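Side-chain contacts in cell division control protein Cdc48 (Mycobacterium smegmatis, PDB 5E7P), which probably binds and hydrolyses ATP as a AAA ATPase, and holds ADP in this structure: residues A[403-406]-A[407-410]; A[452-455]-A[456-460]; A[164-168]-A[169-173]; A[224-228]-A[229-233]. All coordinates share one frame; numbering follows the deposited sequence.

Interaction 1 of 4, residues A[403-406]-A[407-410]. With ADP (adenosine-5'-diphosphate), chain C.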
loop_
_atom_site.group_PDB
_atom_site.type_symbol
_atom_site.label_atom_id
_atom_site.label_comp_id
_atom_site.label_asym_id
_atom_site.label_seq_id
_atom_site.Cartn_x
_atom_site.Cartn_y
_atom_site.Cartn_z
ATOM N N MET A 403 12.569 12.076 -13.994
ATOM C CA MET A 403 11.399 12.855 -14.379
ATOM C C MET A 403 11.048 13.908 -13.323
ATOM O O MET A 403 10.734 15.055 -13.650
ATOM C CB MET A 403 10.209 11.923 -14.604
ATOM C CG MET A 403 8.955 12.622 -15.086
ATOM S SD MET A 403 7.589 11.474 -15.346
ATOM C CE MET A 403 8.352 10.253 -16.412
ATOM N N LEU A 404 11.109 13.508 -12.054
ATOM C CA LEU A 404 10.798 14.402 -10.942
ATOM C C LEU A 404 11.839 15.509 -10.776
ATOM O O LEU A 404 11.584 16.519 -10.119
ATOM C CB LEU A 404 10.677 13.611 -9.634
ATOM C CG LEU A 404 9.444 12.720 -9.477
ATOM C CD1 LEU A 404 9.646 11.702 -8.369
ATOM C CD2 LEU A 404 8.216 13.569 -9.206
ATOM N N LEU A 405 13.009 15.319 -11.372
ATOM C CA LEU A 405 14.115 16.248 -11.173
ATOM C C LEU A 405 14.409 17.129 -12.386
ATOM O O LEU A 405 15.436 17.804 -12.433
ATOM C CB LEU A 405 15.369 15.488 -10.735
ATOM C CG LEU A 405 15.266 14.930 -9.315
ATOM C CD1 LEU A 405 16.250 13.794 -9.090
ATOM C CD2 LEU A 405 15.488 16.045 -8.303
ATOM N N ARG A 406 13.505 17.125 -13.361
ATOM C CA ARG A 406 13.642 17.996 -14.522
ATOM C C ARG A 406 13.530 19.453 -14.093
ATOM O O ARG A 406 12.600 19.828 -13.380
ATOM C CB ARG A 406 12.571 17.683 -15.567
ATOM C CG ARG A 406 12.728 16.338 -16.247
ATOM C CD ARG A 406 11.549 16.062 -17.161
ATOM N NE ARG A 406 11.586 14.713 -17.715
ATOM C CZ ARG A 406 10.522 14.075 -18.190
ATOM N NH1 ARG A 406 9.331 14.662 -18.173
ATOM N NH2 ARG A 406 10.645 12.847 -18.674
ATOM N N GLY A 407 14.485 20.269 -14.524
ATOM C CA GLY A 407 14.490 21.678 -14.179
ATOM C C GLY A 407 14.834 21.916 -12.722
ATOM O O GLY A 407 14.621 23.008 -12.196
ATOM N N VAL A 408 15.368 20.888 -12.072
ATOM C CA VAL A 408 15.768 20.984 -10.675
ATOM C C VAL A 408 17.288 20.964 -10.567
ATOM O O VAL A 408 17.915 19.945 -10.854
ATOM C CB VAL A 408 15.194 19.820 -9.847
ATOM C CG1 VAL A 408 15.602 19.951 -8.386
ATOM C CG2 VAL A 408 13.681 19.771 -9.980
ATOM N N PRO A 409 17.882 22.094 -10.147
ATOM C CA PRO A 409 19.340 22.253 -10.052
ATOM C C PRO A 409 19.983 21.197 -9.159
ATOM O O PRO A 409 19.641 21.095 -7.981
ATOM C CB PRO A 409 19.504 23.650 -9.433
ATOM C CG PRO A 409 18.188 23.956 -8.801
ATOM C CD PRO A 409 17.166 23.285 -9.662
ATOM N N SER A 410 20.907 20.424 -9.720
ATOM C CA SER A 410 21.523 19.320 -8.990
ATOM C C SER A 410 22.961 19.045 -9.428
ATOM O O SER A 410 23.432 19.590 -10.426
ATOM C CB SER A 410 20.678 18.056 -9.142
ATOM O OG SER A 410 20.558 17.683 -10.505
HETATM P PB ADP C . -2.958 7.305 -7.370
HETATM O O1B ADP C . -3.212 7.182 -5.892
HETATM O O2B ADP C . -4.062 7.993 -8.128
HETATM O O3B ADP C . -2.453 6.052 -8.032
HETATM P PA ADP C . -1.774 9.707 -8.271
HETATM O O1A ADP C . -2.615 10.695 -7.503
HETATM O O2A ADP C . -2.123 9.399 -9.705
HETATM O O3A ADP C . -1.733 8.349 -7.404
HETATM O "O5'" ADP C . -0.256 10.205 -8.172
HETATM C "C5'" ADP C . 0.424 10.050 -6.933
HETATM C "C4'" ADP C . 1.094 11.382 -6.633
HETATM O "O4'" ADP C . 2.321 11.456 -7.352
HETATM C "C3'" ADP C . 0.214 12.536 -7.088
HETATM O "O3'" ADP C . 0.033 13.465 -6.014
HETATM C "C2'" ADP C . 0.962 13.198 -8.227
HETATM O "O2'" ADP C . 0.989 14.616 -8.035
HETATM C "C1'" ADP C . 2.368 12.628 -8.165
HETATM N N9 ADP C . 2.863 12.242 -9.508
HETATM C C8 ADP C . 2.477 11.164 -10.216
HETATM N N7 ADP C . 3.139 11.103 -11.401
HETATM C C5 ADP C . 3.974 12.158 -11.454
HETATM C C6 ADP C . 4.961 12.703 -12.416
HETATM N N6 ADP C . 5.199 12.085 -13.597
HETATM N N1 ADP C . 5.617 13.838 -12.082
HETATM C C2 ADP C . 5.392 14.468 -10.914
HETATM N N3 ADP C . 4.515 14.027 -9.996
HETATM C C4 ADP C . 3.787 12.904 -10.203
#

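Interaction 2 of 4, residues A[452-455]-A[456-460]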
loop_
_atom_site.group_PDB
_atom_site.type_symbol
_atom_site.label_atom_id
_atom_site.label_comp_id
_atom_site.label_asym_id
_atom_site.label_seq_id
_atom_site.Cartn_x
_atom_site.Cartn_y
_atom_site.Cartn_z
ATOM N N PRO A 452 20.849 27.065 -3.623
ATOM C CA PRO A 452 20.634 25.646 -3.316
ATOM C C PRO A 452 20.823 24.732 -4.523
ATOM O O PRO A 452 20.279 24.993 -5.595
ATOM C CB PRO A 452 19.176 25.604 -2.851
ATOM C CG PRO A 452 18.545 26.795 -3.485
ATOM C CD PRO A 452 19.609 27.849 -3.489
ATOM N N VAL A 453 21.594 23.667 -4.340
ATOM C CA VAL A 453 21.813 22.692 -5.402
ATOM C C VAL A 453 21.802 21.262 -4.854
ATOM O O VAL A 453 22.620 20.899 -4.007
ATOM C CB VAL A 453 23.119 22.981 -6.180
ATOM C CG1 VAL A 453 24.279 23.246 -5.223
ATOM C CG2 VAL A 453 23.436 21.840 -7.133
ATOM N N LEU A 454 20.858 20.461 -5.339
ATOM C CA LEU A 454 20.655 19.105 -4.836
ATOM C C LEU A 454 21.850 18.182 -5.064
ATOM O O LEU A 454 22.386 18.099 -6.167
ATOM C CB LEU A 454 19.404 18.481 -5.458
ATOM C CG LEU A 454 18.160 18.398 -4.573
ATOM C CD1 LEU A 454 17.580 19.783 -4.335
ATOM C CD2 LEU A 454 17.122 17.470 -5.187
ATOM N N ARG A 455 22.253 17.485 -4.008
ATOM C CA ARG A 455 23.308 16.486 -4.108
ATOM C C ARG A 455 22.797 15.138 -3.614
ATOM O O ARG A 455 21.675 15.040 -3.119
ATOM C CB ARG A 455 24.541 16.925 -3.318
ATOM C CG ARG A 455 24.254 17.285 -1.873
ATOM C CD ARG A 455 25.468 17.918 -1.213
ATOM N NE ARG A 455 25.915 19.112 -1.927
ATOM C CZ ARG A 455 26.866 19.930 -1.490
ATOM N NH1 ARG A 455 27.472 19.689 -0.334
ATOM N NH2 ARG A 455 27.208 20.992 -2.207
ATOM N N HIS A 456 23.619 14.103 -3.756
ATOM C CA HIS A 456 23.232 12.751 -3.363
ATOM C C HIS A 456 22.946 12.648 -1.870
ATOM O O HIS A 456 22.084 11.878 -1.447
ATOM C CB HIS A 456 24.319 11.748 -3.746
ATOM C CG HIS A 456 24.048 10.358 -3.267
ATOM N ND1 HIS A 456 23.109 9.538 -3.854
ATOM C CD2 HIS A 456 24.586 9.646 -2.248
ATOM C CE1 HIS A 456 23.084 8.378 -3.223
ATOM N NE2 HIS A 456 23.970 8.417 -2.244
ATOM N N ALA A 457 23.675 13.431 -1.080
ATOM C CA ALA A 457 23.510 13.435 0.368
ATOM C C ALA A 457 22.083 13.793 0.776
ATOM O O ALA A 457 21.544 13.234 1.731
ATOM C CB ALA A 457 24.501 14.397 1.006
ATOM N N ASP A 458 21.477 14.718 0.041
ATOM C CA ASP A 458 20.129 15.191 0.343
ATOM C C ASP A 458 19.079 14.107 0.129
ATOM O O ASP A 458 18.193 13.918 0.962
ATOM C CB ASP A 458 19.791 16.408 -0.515
ATOM C CG ASP A 458 20.815 17.511 -0.380
ATOM O OD1 ASP A 458 21.348 17.698 0.735
ATOM O OD2 ASP A 458 21.093 18.191 -1.391
ATOM N N LEU A 459 19.180 13.404 -0.995
ATOM C CA LEU A 459 18.234 12.344 -1.317
ATOM C C LEU A 459 18.383 11.176 -0.353
ATOM O O LEU A 459 17.392 10.624 0.122
ATOM C CB LEU A 459 18.417 11.871 -2.759
ATOM C CG LEU A 459 18.217 12.935 -3.840
ATOM C CD1 LEU A 459 18.227 12.302 -5.219
ATOM C CD2 LEU A 459 16.928 13.708 -3.615
ATOM N N GLU A 460 19.625 10.807 -0.064
ATOM C CA GLU A 460 19.896 9.725 0.875
ATOM C C GLU A 460 19.456 10.105 2.284
ATOM O O GLU A 460 18.957 9.267 3.036
ATOM C CB GLU A 460 21.379 9.353 0.861
ATOM C CG GLU A 460 21.743 8.235 1.822
ATOM C CD GLU A 460 23.106 7.639 1.532
ATOM O OE1 GLU A 460 24.108 8.138 2.089
ATOM O OE2 GLU A 460 23.171 6.672 0.741
#

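Interaction 3 of 4, residues A[164-168]-A[169-173]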
loop_
_atom_site.group_PDB
_atom_site.type_symbol
_atom_site.label_atom_id
_atom_site.label_comp_id
_atom_site.label_asym_id
_atom_site.label_seq_id
_atom_site.Cartn_x
_atom_site.Cartn_y
_atom_site.Cartn_z
ATOM N N ALA A 164 12.253 29.442 -6.241
ATOM C CA ALA A 164 12.162 28.836 -7.563
ATOM C C ALA A 164 12.361 27.328 -7.453
ATOM O O ALA A 164 11.755 26.554 -8.193
ATOM C CB ALA A 164 13.193 29.445 -8.502
ATOM N N LEU A 165 13.217 26.922 -6.520
ATOM C CA LEU A 165 13.468 25.508 -6.269
ATOM C C LEU A 165 12.227 24.838 -5.700
ATOM O O LEU A 165 11.808 23.789 -6.182
ATOM C CB LEU A 165 14.649 25.327 -5.312
ATOM C CG LEU A 165 14.929 23.899 -4.833
ATOM C CD1 LEU A 165 15.193 22.972 -6.010
ATOM C CD2 LEU A 165 16.097 23.875 -3.860
ATOM N N ALA A 166 11.642 25.456 -4.676
ATOM C CA ALA A 166 10.451 24.919 -4.025
ATOM C C ALA A 166 9.307 24.713 -5.014
ATOM O O ALA A 166 8.607 23.701 -4.965
ATOM C CB ALA A 166 10.011 25.828 -2.886
ATOM N N SER A 167 9.130 25.671 -5.918
ATOM C CA SER A 167 8.062 25.597 -6.908
ATOM C C SER A 167 8.360 24.571 -8.000
ATOM O O SER A 167 7.447 23.939 -8.531
ATOM C CB SER A 167 7.806 26.975 -7.526
ATOM O OG SER A 167 7.335 27.889 -6.550
ATOM N N SER A 168 9.638 24.409 -8.330
ATOM C CA SER A 168 10.046 23.454 -9.356
ATOM C C SER A 168 9.918 22.021 -8.851
ATOM O O SER A 168 9.845 21.077 -9.639
ATOM C CB SER A 168 11.483 23.724 -9.807
ATOM O OG SER A 168 12.400 23.522 -8.746
ATOM N N VAL A 169 9.892 21.868 -7.531
ATOM C CA VAL A 169 9.755 20.560 -6.908
ATOM C C VAL A 169 8.296 20.340 -6.497
ATOM O O VAL A 169 7.887 19.231 -6.147
ATOM C CB VAL A 169 10.725 20.416 -5.713
ATOM C CG1 VAL A 169 10.666 19.028 -5.128
ATOM C CG2 VAL A 169 12.142 20.703 -6.164
ATOM N N GLY A 170 7.500 21.402 -6.568
ATOM C CA GLY A 170 6.069 21.284 -6.356
ATOM C C GLY A 170 5.588 21.726 -4.988
ATOM O O GLY A 170 4.471 21.404 -4.580
ATOM N N ILE A 171 6.430 22.465 -4.273
ATOM C CA ILE A 171 6.037 23.013 -2.981
ATOM C C ILE A 171 5.292 24.334 -3.163
ATOM O O ILE A 171 5.885 25.356 -3.513
ATOM C CB ILE A 171 7.248 23.209 -2.048
ATOM C CG1 ILE A 171 7.924 21.864 -1.773
ATOM C CG2 ILE A 171 6.816 23.862 -0.748
ATOM C CD1 ILE A 171 9.076 21.944 -0.798
ATOM N N THR A 172 3.984 24.298 -2.929
ATOM C CA THR A 172 3.133 25.470 -3.094
ATOM C C THR A 172 2.714 26.036 -1.742
ATOM O O THR A 172 2.700 27.250 -1.538
ATOM C CB THR A 172 1.875 25.123 -3.907
ATOM O OG1 THR A 172 2.263 24.620 -5.191
ATOM C CG2 THR A 172 0.992 26.354 -4.089
ATOM N N TRP A 173 2.379 25.141 -0.818
ATOM C CA TRP A 173 1.949 25.525 0.520
ATOM C C TRP A 173 3.087 26.135 1.337
ATOM O O TRP A 173 4.255 26.052 0.956
ATOM C CB TRP A 173 1.381 24.310 1.252
ATOM C CG TRP A 173 2.340 23.163 1.318
ATOM C CD1 TRP A 173 3.178 22.856 2.349
ATOM C CD2 TRP A 173 2.565 22.172 0.309
ATOM N NE1 TRP A 173 3.909 21.733 2.047
ATOM C CE2 TRP A 173 3.552 21.294 0.799
ATOM C CE3 TRP A 173 2.029 21.941 -0.963
ATOM C CZ2 TRP A 173 4.012 20.201 0.066
ATOM C CZ3 TRP A 173 2.486 20.858 -1.690
ATOM C CH2 TRP A 173 3.467 20.001 -1.174
#

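Interaction 4 of 4, residues A[224-228]-A[229-233]. With ADP (adenosine-5'-diphosphate), chain C.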
loop_
_atom_site.group_PDB
_atom_site.type_symbol
_atom_site.label_atom_id
_atom_site.label_comp_id
_atom_site.label_asym_id
_atom_site.label_seq_id
_atom_site.Cartn_x
_atom_site.Cartn_y
_atom_site.Cartn_z
ATOM N N GLN A 224 -1.221 19.627 -19.696
ATOM C CA GLN A 224 -1.117 18.549 -18.722
ATOM C C GLN A 224 0.242 18.577 -18.033
ATOM O O GLN A 224 1.268 18.764 -18.688
ATOM C CB GLN A 224 -1.331 17.196 -19.407
ATOM C CG GLN A 224 -1.884 16.117 -18.492
ATOM C CD GLN A 224 -3.283 16.438 -18.005
ATOM O OE1 GLN A 224 -3.537 16.492 -16.800
ATOM N NE2 GLN A 224 -4.201 16.652 -18.942
ATOM N N PRO A 225 0.255 18.397 -16.702
ATOM C CA PRO A 225 1.517 18.336 -15.957
ATOM C C PRO A 225 2.347 17.116 -16.354
ATOM O O PRO A 225 3.571 17.209 -16.442
ATOM C CB PRO A 225 1.058 18.220 -14.498
ATOM C CG PRO A 225 -0.331 17.678 -14.573
ATOM C CD PRO A 225 -0.916 18.264 -15.818
ATOM N N VAL A 226 1.682 15.990 -16.592
ATOM C CA VAL A 226 2.362 14.760 -16.985
ATOM C C VAL A 226 1.804 14.228 -18.304
ATOM O O VAL A 226 0.606 13.973 -18.423
ATOM C CB VAL A 226 2.230 13.675 -15.901
ATOM C CG1 VAL A 226 3.071 12.466 -16.262
ATOM C CG2 VAL A 226 2.647 14.226 -14.547
ATOM N N SER A 227 2.681 14.057 -19.289
ATOM C CA SER A 227 2.266 13.640 -20.625
ATOM C C SER A 227 1.938 12.151 -20.696
ATOM O O SER A 227 2.239 11.391 -19.776
ATOM C CB SER A 227 3.358 13.961 -21.645
ATOM O OG SER A 227 4.462 13.090 -21.486
ATOM N N PHE A 228 1.325 11.746 -21.804
ATOM C CA PHE A 228 0.997 10.345 -22.041
ATOM C C PHE A 228 2.258 9.509 -22.260
ATOM O O PHE A 228 2.328 8.355 -21.835
ATOM C CB PHE A 228 0.048 10.219 -23.239
ATOM C CG PHE A 228 -0.181 8.804 -23.693
ATOM C CD1 PHE A 228 -0.635 7.841 -22.806
ATOM C CD2 PHE A 228 0.042 8.443 -25.011
ATOM C CE1 PHE A 228 -0.851 6.541 -23.223
ATOM C CE2 PHE A 228 -0.174 7.144 -25.435
ATOM C CZ PHE A 228 -0.621 6.192 -24.539
ATOM N N ASP A 229 3.250 10.098 -22.923
ATOM C CA ASP A 229 4.521 9.421 -23.154
ATOM C C ASP A 229 5.242 9.158 -21.832
ATOM O O ASP A 229 5.830 8.094 -21.638
ATOM C CB ASP A 229 5.415 10.239 -24.095
ATOM C CG ASP A 229 4.928 10.220 -25.539
ATOM O OD1 ASP A 229 4.239 9.252 -25.931
ATOM O OD2 ASP A 229 5.242 11.173 -26.286
ATOM N N ASP A 230 5.192 10.133 -20.930
ATOM C CA ASP A 230 5.818 10.010 -19.617
ATOM C C ASP A 230 5.185 8.893 -18.796
ATOM O O ASP A 230 5.864 8.187 -18.057
ATOM C CB ASP A 230 5.705 11.328 -18.847
ATOM C CG ASP A 230 6.712 12.363 -19.306
ATOM O OD1 ASP A 230 7.869 11.980 -19.583
ATOM O OD2 ASP A 230 6.346 13.556 -19.386
ATOM N N VAL A 231 3.876 8.738 -18.935
ATOM C CA VAL A 231 3.132 7.775 -18.139
ATOM C C VAL A 231 3.404 6.329 -18.548
ATOM O O VAL A 231 3.562 5.456 -17.694
ATOM C CB VAL A 231 1.621 8.073 -18.201
ATOM C CG1 VAL A 231 0.808 6.846 -17.844
ATOM C CG2 VAL A 231 1.283 9.240 -17.289
ATOM N N LYS A 232 3.481 6.081 -19.851
ATOM C CA LYS A 232 3.535 4.711 -20.355
ATOM C C LYS A 232 4.910 4.047 -20.258
ATOM O O LYS A 232 5.045 2.862 -20.559
ATOM C CB LYS A 232 2.984 4.633 -21.785
ATOM C CG LYS A 232 3.854 5.269 -22.857
ATOM C CD LYS A 232 3.028 5.545 -24.112
ATOM C CE LYS A 232 3.901 5.752 -25.343
ATOM N NZ LYS A 232 4.345 4.457 -25.942
ATOM N N VAL A 233 5.922 4.794 -19.825
ATOM C CA VAL A 233 7.254 4.213 -19.665
ATOM C C VAL A 233 7.369 3.352 -18.406
ATOM O O VAL A 233 8.183 2.430 -18.353
ATOM C CB VAL A 233 8.382 5.275 -19.701
ATOM C CG1 VAL A 233 8.324 6.068 -20.999
ATOM C CG2 VAL A 233 8.301 6.194 -18.505
HETATM P PB ADP C . -2.958 7.305 -7.370
HETATM O O1B ADP C . -3.212 7.182 -5.892
HETATM O O2B ADP C . -4.062 7.993 -8.128
HETATM O O3B ADP C . -2.453 6.052 -8.032
HETATM P PA ADP C . -1.774 9.707 -8.271
HETATM O O1A ADP C . -2.615 10.695 -7.503
HETATM O O2A ADP C . -2.123 9.399 -9.705
HETATM O O3A ADP C . -1.733 8.349 -7.404
HETATM O "O5'" ADP C . -0.256 10.205 -8.172
HETATM C "C5'" ADP C . 0.424 10.050 -6.933
HETATM C "C4'" ADP C . 1.094 11.382 -6.633
HETATM O "O4'" ADP C . 2.321 11.456 -7.352
HETATM C "C3'" ADP C . 0.214 12.536 -7.088
HETATM O "O3'" ADP C . 0.033 13.465 -6.014
HETATM C "C2'" ADP C . 0.962 13.198 -8.227
HETATM O "O2'" ADP C . 0.989 14.616 -8.035
HETATM C "C1'" ADP C . 2.368 12.628 -8.165
HETATM N N9 ADP C . 2.863 12.242 -9.508
HETATM C C8 ADP C . 2.477 11.164 -10.216
HETATM N N7 ADP C . 3.139 11.103 -11.401
HETATM C C5 ADP C . 3.974 12.158 -11.454
HETATM C C6 ADP C . 4.961 12.703 -12.416
HETATM N N6 ADP C . 5.199 12.085 -13.597
HETATM N N1 ADP C . 5.617 13.838 -12.082
HETATM C C2 ADP C . 5.392 14.468 -10.914
HETATM N N3 ADP C . 4.515 14.027 -9.996
HETATM C C4 ADP C . 3.787 12.904 -10.203
#

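Interaction 1 of 4, residues A[403-406]-A[407-410]
Leu405 O takes the N-H of Val408 at 3.1 Å from Val408 N, with an N-H...O angle of 146°. The same oxygen lies against the Val408 side chain, 3.3 Å from Val408 CB. With CG1 anti to the backbone N (chi1 -179°), Val408 turns that branch to Leu405. Val408 CG1 then meets Leu405 CD2 at 3.9 Å, and the two side chains cross obliquely. Leu405 and Val408 are both buried; Leu405 also packs on Val434 of helix 427-448.

Leu405 to Val408 form a type II beta turn just past the end of helix 394-404. Gly407 takes the third place of the turn, with positive phi. The turn carries the chain from this helix toward helix 415-420, a position consistent with the helical lid of the first AAA module.

The last helical turn faces the bound ADP. Met403 SD comes to 3.0 Å from ADP N6, at the amino end of the adenine. Leu404 CD2 lies 3.4 Å from ADP C2. Arg406 runs extended from CG to NE, back past the helix end. Met403 CG sits over one face of its guanidinium, 3.6 Å above the plane and toward the rim. Arg406 NH2 forms a salt bridge with Asp230.

Interaction 2 of 4, residues A[452-455]-A[456-460]
Leu454 and Leu459 meet through their CD2 methyls at 4.1 Å, with the side chains crossing at about a right angle. This is the buried apolar part of the contact. Leu454 also packs on Ala441 of helix 427-448, and Leu459 on Ile418 of helix 415-420.

Beside it lies the buried carboxylate of Asp458. Asp458 OD2 accepts the N-H of Arg455 at 2.9 Å from Arg455 N, in a nearly straight line (173°). Arg444 NH2, from helix 427-448, forms a salt bridge with the same OD2. Both bonds are less certain, because the position of OD2 is not secure. Asp458 N also donates to the backbone Arg455 O at 3.2 Å.

The Arg455 side is looser. Its CG sits between the backbone N and the carbonyl carbon (chi1 53°), which lays CG alongside the Asp458 carboxylate. Arg455 CG also lies 4.1 Å from CB of the exposed Ala457. The chain then bends at chi3. The guanidinium and carboxylate planes are only 15° apart, yet Arg455 NE is 4.9 Å from Asp458 OD2, so the two charges do not touch. A long, weak ion pair links Arg455 to Glu411. His456 ND1 is hydrogen-bonded to Leu413 O.

Arg455 is the N-cap of helix 456-462; Asp458, the third helical residue, probably accepts the N-cap amide with its side chain.

Interaction 3 of 4, residues A[164-168]-A[169-173]
Leu165 and Val169 lie side by side and point the same way, with Leu165 CD1 3.8 Å from Val169 CG2. From the next residue, Ala166 CB meets Ile171 CB at 3.9 Å. These two apolar pairs make up the first shell of side-chain contact.

Backbone bonds around the helix end set their places. Ile171 N donates to Ala166 O at 2.6 Å, with an N-H...O angle of 151°. Gly170 N gives a weak bond to Ser167 O at 3.2 Å. Together these two bonds form a Schellman motif, with Gly170 at the C-prime position and its phi positive. The motif folds Ile171 back over the last turn, beside Ala166. Val169 N shares weak bonds between Leu165 O and Ala166 O.

Ser168 brings a second donor to Leu165 O, beside the weak bond from Val169 N. Its OG lies between the backbone N and the carbonyl carbon (chi1 64°), which turns the hydroxyl back along the helix. Ser168 OG then donates to Leu165 O at 2.6 Å. Further out, Ile171 CA lies over one face of the Trp173 ring, toward its rim.

The helix end leans on the long helix 427-448, where Val169 touches Val434 and both Val169 and Ile171 touch Arg435. Trp173 packs on helix 127-133, and the chain then runs on to strand 177-184.

Interaction 4 of 4, residues A[224-228]-A[229-233]
Ser227 holds its OG between the backbone N and the carbonyl carbon (chi1 72°), which turns the hydroxyl toward Asp230. Asp230 N donates to Ser227 OG at 3.1 Å, and Ser227 OG gives a weak bond to Asp230 OD2 at 2.9 Å. The hydroxyl thus serves both the amide and the carboxylate of one residue. Asp230 OD1 is taken by the salt bridge to Arg406.

Phe228 has CG anti to its backbone N (chi1 171°), which lays the ring alongside Lys232. Lys232 CD lies over one ring face in a CH-pi contact, 4.0 Å from the Phe228 ring centroid. The helix is held by Lys232 N to Phe228 O at 3.2 Å. Val231 N bonds to Ser227 O at the same distance.

The buried side is apolar. Val226 CG1 meets Val231 CG2 at 3.8 Å, the two side chains at about a right angle. Val226 also reaches the adenine, its CG2 3.5 Å from ADP C6. Val231 packs on helix 276-283, which follows the phosphate-binding loop.

Ser227 is the N-cap of helix 228-232, and its bond from Asp230 N is the capping bond, beside the adenine pocket of a P-loop AAA module.

Overall arrangement
Interactions 1 and 4 both touch the same ADP, although their centres lie 16 Å apart. Met403, Leu404 and Val226 meet its adenine, while backbone amides of Gly273 and Gly275 to Thr278 bond to the ADP. The Arg406-Asp230 salt bridge links the two, and Met403 CE also packs on Asp230 O at 3.6 Å. Interaction 1 touches interaction 2, where Pro409 O is 3.0 Å from Leu454 N, a probable hydrogen bond. It meets interaction 3 through Val408 CG1 and Leu165 CD1, 3.9 Å apart. Interactions 2 and 3 touch at Pro452. Interaction 4 is separate from both, with nearest atoms about 18 Å from interaction 2 and about 10 Å from interaction 3.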